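Long-range contact in similar to hydroxylamine oxidoreductase (Kuenenia stuttgartiensis, PDB 6H5L), which probably acts as an oxidoreductase, a multiheme cytochrome c of the hydroxylamine oxidoreductase family that forms part of a 60-heme reductase complex: residues P13-K18 with T145-G150. Sequence-based numbering, arbitrary orientation.
Sequences PPDLYK and TGEVCG. With HEC (heme c), chain E.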
ATOM      1  N   PRO A  13     -43.327 -26.433 -16.814  1.00 45.00           N
ATOM      2  CA  PRO A  13     -43.012 -25.321 -15.924  1.00 44.81           C
ATOM      3  C   PRO A  13     -42.900 -25.796 -14.495  1.00 41.36           C
ATOM      4  O   PRO A  13     -43.539 -26.790 -14.094  1.00 41.92           O
ATOM      5  CB  PRO A  13     -44.203 -24.369 -16.115  1.00 42.50           C
ATOM      6  CG  PRO A  13     -45.295 -25.216 -16.676  1.00 47.68           C
ATOM      7  CD  PRO A  13     -44.608 -26.245 -17.513  1.00 42.84           C
ATOM      8  N   PRO A  14     -42.081 -25.129 -13.679  1.00 35.00           N
ATOM      9  CA  PRO A  14     -41.874 -25.577 -12.296  1.00 35.81           C
ATOM     10  C   PRO A  14     -43.177 -25.593 -11.512  1.00 36.30           C
ATOM     11  O   PRO A  14     -43.941 -24.623 -11.520  1.00 42.63           O
ATOM     12  CB  PRO A  14     -40.885 -24.549 -11.734  1.00 36.66           C
ATOM     13  CG  PRO A  14     -40.214 -23.973 -12.934  1.00 33.02           C
ATOM     14  CD  PRO A  14     -41.252 -23.959 -14.011  1.00 37.50           C
ATOM     15  N   ASP A  15     -43.421 -26.710 -10.829  1.00 34.44           N
ATOM     16  CA  ASP A  15     -44.649 -26.931 -10.074  1.00 40.12           C
ATOM     17  C   ASP A  15     -44.280 -27.502  -8.711  1.00 37.71           C
ATOM     18  O   ASP A  15     -43.793 -28.635  -8.619  1.00 30.50           O
ATOM     19  CB  ASP A  15     -45.589 -27.872 -10.830  1.00 45.85           C
ATOM     20  CG  ASP A  15     -46.878 -28.135 -10.081  1.00 58.44           C
ATOM     21  OD1 ASP A  15     -47.488 -27.161  -9.594  1.00 51.03           O
ATOM     22  OD2 ASP A  15     -47.282 -29.314  -9.989  1.00 58.89           O
ATOM     23  N   LEU A  16     -44.516 -26.714  -7.657  1.00 31.80           N
ATOM     24  CA  LEU A  16     -44.253 -27.184  -6.300  1.00 30.74           C
ATOM     25  C   LEU A  16     -45.154 -28.346  -5.911  1.00 37.48           C
ATOM     26  O   LEU A  16     -44.782 -29.148  -5.047  1.00 42.53           O
ATOM     27  CB  LEU A  16     -44.437 -26.038  -5.298  1.00 27.87           C
ATOM     28  CG  LEU A  16     -43.279 -25.066  -5.093  1.00 34.33           C
ATOM     29  CD1 LEU A  16     -43.715 -23.905  -4.214  1.00 25.83           C
ATOM     30  CD2 LEU A  16     -42.093 -25.791  -4.481  1.00 25.17           C
ATOM     31  N   TYR A  17     -46.329 -28.458  -6.530  1.00 33.22           N
ATOM     32  CA  TYR A  17     -47.313 -29.470  -6.168  1.00 40.48           C
ATOM     33  C   TYR A  17     -47.333 -30.637  -7.150  1.00 45.14           C
ATOM     34  O   TYR A  17     -48.387 -31.243  -7.372  1.00 46.12           O
ATOM     35  CB  TYR A  17     -48.696 -28.835  -6.056  1.00 36.78           C
ATOM     36  CG  TYR A  17     -48.776 -27.805  -4.955  1.00 41.16           C
ATOM     37  CD1 TYR A  17     -48.374 -26.494  -5.174  1.00 39.95           C
ATOM     38  CD2 TYR A  17     -49.231 -28.149  -3.690  1.00 39.71           C
ATOM     39  CE1 TYR A  17     -48.435 -25.552  -4.167  1.00 41.33           C
ATOM     40  CE2 TYR A  17     -49.297 -27.214  -2.675  1.00 40.47           C
ATOM     41  CZ  TYR A  17     -48.898 -25.918  -2.920  1.00 42.96           C
ATOM     42  OH  TYR A  17     -48.963 -24.986  -1.911  1.00 46.94           O
ATOM     43  N   LYS A  18     -46.186 -30.953  -7.747  1.00 49.90           N
ATOM     44  CA  LYS A  18     -46.086 -32.098  -8.638  1.00 46.47           C
ATOM     45  C   LYS A  18     -46.334 -33.389  -7.870  1.00 49.11           C
ATOM     46  O   LYS A  18     -45.884 -33.550  -6.732  1.00 49.85           O
ATOM     47  CB  LYS A  18     -44.705 -32.133  -9.294  1.00 40.60           C
ATOM     48  CG  LYS A  18     -44.547 -33.182 -10.375  1.00 48.27           C
ATOM     49  CD  LYS A  18     -43.081 -33.469 -10.659  1.00 45.52           C
ATOM     50  CE  LYS A  18     -42.939 -34.609 -11.653  1.00 46.49           C
ATOM     51  NZ  LYS A  18     -41.540 -35.112 -11.738  1.00 31.31           N
ATOM     52  N   THR A 145     -43.409 -17.050  -5.636  1.00 23.86           N
ATOM     53  CA  THR A 145     -43.184 -18.324  -4.975  1.00 26.02           C
ATOM     54  C   THR A 145     -41.955 -18.996  -5.574  1.00 23.36           C
ATOM     55  O   THR A 145     -41.319 -18.477  -6.491  1.00 32.08           O
ATOM     56  CB  THR A 145     -44.400 -19.236  -5.107  1.00 26.70           C
ATOM     57  OG1 THR A 145     -44.643 -19.496  -6.492  1.00 37.74           O
ATOM     58  CG2 THR A 145     -45.624 -18.566  -4.497  1.00 23.19           C
ATOM     59  N   GLY A 146     -41.620 -20.174  -5.047  1.00 26.72           N
ATOM     60  CA  GLY A 146     -40.517 -20.951  -5.572  1.00 21.93           C
ATOM     61  C   GLY A 146     -40.708 -21.356  -7.018  1.00 27.82           C
ATOM     62  O   GLY A 146     -39.727 -21.644  -7.715  1.00 30.44           O
ATOM     63  N   GLU A 147     -41.956 -21.376  -7.488  1.00 28.45           N
ATOM     64  CA  GLU A 147     -42.245 -21.711  -8.878  1.00 26.49           C
ATOM     65  C   GLU A 147     -41.735 -20.641  -9.836  1.00 34.03           C
ATOM     66  O   GLU A 147     -41.311 -20.963 -10.951  1.00 33.74           O
ATOM     67  CB  GLU A 147     -43.748 -21.924  -9.050  1.00 25.30           C
ATOM     68  CG  GLU A 147     -44.332 -22.927  -8.055  1.00 35.88           C
ATOM     69  CD  GLU A 147     -45.789 -23.243  -8.323  1.00 47.28           C
ATOM     70  OE1 GLU A 147     -46.486 -22.360  -8.862  1.00 49.97           O
ATOM     71  OE2 GLU A 147     -46.231 -24.370  -8.002  1.00 45.09           O
ATOM     72  N   VAL A 148     -41.767 -19.372  -9.427  1.00 26.16           N
ATOM     73  CA  VAL A 148     -41.167 -18.317 -10.239  1.00 24.27           C
ATOM     74  C   VAL A 148     -39.648 -18.435 -10.218  1.00 27.31           C
ATOM     75  O   VAL A 148     -38.987 -18.353 -11.260  1.00 30.39           O
ATOM     76  CB  VAL A 148     -41.632 -16.933  -9.748  1.00 28.45           C
ATOM     77  CG1 VAL A 148     -40.880 -15.825 -10.475  1.00 20.58           C
ATOM     78  CG2 VAL A 148     -43.129 -16.780  -9.938  1.00 31.28           C
ATOM     79  N   CYS A 149     -39.073 -18.617  -9.025  1.00 28.85           N
ATOM     80  CA  CYS A 149     -37.628 -18.786  -8.907  1.00 28.20           C
ATOM     81  C   CYS A 149     -37.147 -19.992  -9.705  1.00 29.54           C
ATOM     82  O   CYS A 149     -36.106 -19.932 -10.370  1.00 29.94           O
ATOM     83  CB  CYS A 149     -37.238 -18.927  -7.435  1.00 16.42           C
ATOM     84  SG  CYS A 149     -38.035 -17.768  -6.302  1.00 20.42           S
ATOM     85  N   GLY A 150     -37.895 -21.096  -9.655  1.00 28.92           N
ATOM     86  CA  GLY A 150     -37.542 -22.281 -10.421  1.00 29.12           C
ATOM     87  C   GLY A 150     -37.549 -22.071 -11.920  1.00 32.64           C
ATOM     88  O   GLY A 150     -36.959 -22.874 -12.654  1.00 30.27           O
TER
HETATM   89 FE   HEC E 603     -31.870 -15.829  -8.908  1.00 26.17          FE
HETATM   90  CHA HEC E 603     -28.525 -15.234  -8.604  1.00 24.88           C
HETATM   91  CHB HEC E 603     -31.966 -16.966  -5.666  1.00 29.92           C
HETATM   92  CHC HEC E 603     -35.297 -16.072  -9.078  1.00 31.60           C
HETATM   93  CHD HEC E 603     -31.730 -15.473 -12.310  1.00 26.76           C
HETATM   94  NA  HEC E 603     -30.498 -16.038  -7.399  1.00 19.91           N
HETATM   95  C1A HEC E 603     -29.146 -15.773  -7.496  1.00 27.15           C
HETATM   96  C2A HEC E 603     -28.522 -16.171  -6.245  1.00 24.87           C
HETATM   97  C3A HEC E 603     -29.480 -16.645  -5.442  1.00 29.58           C
HETATM   98  C4A HEC E 603     -30.739 -16.574  -6.150  1.00 23.95           C
HETATM   99  CMA HEC E 603     -29.285 -17.184  -4.008  1.00 20.10           C
HETATM  100  CAA HEC E 603     -27.026 -16.060  -5.872  1.00 16.23           C
HETATM  101  CBA HEC E 603     -26.596 -14.595  -5.895  1.00 18.87           C
HETATM  102  CGA HEC E 603     -25.376 -14.395  -5.034  1.00 25.47           C
HETATM  103  O1A HEC E 603     -24.984 -15.350  -4.316  1.00 22.26           O
HETATM  104  O2A HEC E 603     -24.797 -13.278  -5.059  1.00 33.98           O
HETATM  105  NB  HEC E 603     -33.354 -16.497  -7.636  1.00 30.48           N
HETATM  106  C1B HEC E 603     -33.174 -16.742  -6.289  1.00 26.13           C
HETATM  107  C2B HEC E 603     -34.473 -16.714  -5.648  1.00 25.05           C
HETATM  108  C3B HEC E 603     -35.393 -16.478  -6.592  1.00 24.17           C
HETATM  109  C4B HEC E 603     -34.708 -16.329  -7.859  1.00 25.01           C
HETATM  110  CMB HEC E 603     -34.714 -16.957  -4.144  1.00 18.92           C
HETATM  111  CAB HEC E 603     -36.920 -16.359  -6.399  1.00 18.78           C
HETATM  112  CBB HEC E 603     -37.268 -15.074  -5.620  1.00 20.52           C
HETATM  113  NC  HEC E 603     -33.253 -15.826 -10.412  1.00 28.38           N
HETATM  114  C1C HEC E 603     -34.627 -15.854 -10.264  1.00 37.90           C
HETATM  115  C2C HEC E 603     -35.226 -15.423 -11.516  1.00 28.33           C
HETATM  116  C3C HEC E 603     -34.252 -15.459 -12.438  1.00 30.73           C
HETATM  117  C4C HEC E 603     -32.983 -15.580 -11.743  1.00 26.31           C
HETATM  118  CMC HEC E 603     -36.736 -15.572 -11.824  1.00 23.85           C
HETATM  119  CAC HEC E 603     -34.396 -15.185 -13.956  1.00 18.83           C
HETATM  120  CBC HEC E 603     -34.576 -13.675 -14.220  1.00 32.67           C
HETATM  121  ND  HEC E 603     -30.361 -15.393 -10.252  1.00 28.67           N
HETATM  122  C1D HEC E 603     -30.534 -15.344 -11.633  1.00 25.50           C
HETATM  123  C2D HEC E 603     -29.245 -15.137 -12.249  1.00 23.10           C
HETATM  124  C3D HEC E 603     -28.240 -15.062 -11.092  1.00 25.36           C
HETATM  125  C4D HEC E 603     -29.025 -15.232  -9.890  1.00 25.66           C
HETATM  126  CMD HEC E 603     -28.945 -15.016 -13.758  1.00 25.65           C
HETATM  127  CAD HEC E 603     -26.713 -14.851 -11.193  1.00 19.96           C
HETATM  128  CBD HEC E 603     -26.024 -16.178 -11.501  1.00 26.45           C
HETATM  129  CGD HEC E 603     -26.262 -17.163 -10.386  1.00 36.11           C
HETATM  130  O1D HEC E 603     -27.127 -18.061 -10.551  1.00 38.80           O
HETATM  131  O2D HEC E 603     -25.586 -17.048  -9.331  1.00 30.81           O
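Glu147 OE2 lies at the edge of the Tyr17 ring, near its plane, 4.1 Å from Tyr17 CD1; carboxylate and ring planes are 86° apart. The Asp15 side chain lies alongside that of Glu147, pointing the same way, its carboxylate turned 53° from the other. This is where a CxxCH heme-binding helix, beginning at Gly146 and carrying the thioether cysteine Cys149, is covered by the N-terminal loop, whose residues Asp15 to Lys18 form a type I beta turn. Glu147 OE2 accepts from Leu16 N at 2.9 Å, met on its anti side and 19° out of the carboxylate plane. The side chain of Glu147, extended beyond CG, lays its CG 3.8 Å from Leu16 CG. The two acceptors Asp15 OD1 and Glu147 OE2 stand 3.5 Å apart, a repulsion that Lys29 probably eases, salt-bridged to Asp15 and a weak, long partner of Glu147. An alanine in place of Glu147 would probably leave the Leu16 N-H without this acceptor and open a gap beside the leucine. Thr145 caps the helix, its OG1 weakly accepting from Glu147 N. The Pro14 ring packs on the backbone of Gly150, one turn beyond Gly146, with Pro14 CG 3.4 Å from Gly150 C, while Phe157 of helix 154-161 touches both Pro14 and Leu16. On the helix, Cys149 SG is bonded to heme CAB at 1.8 Å.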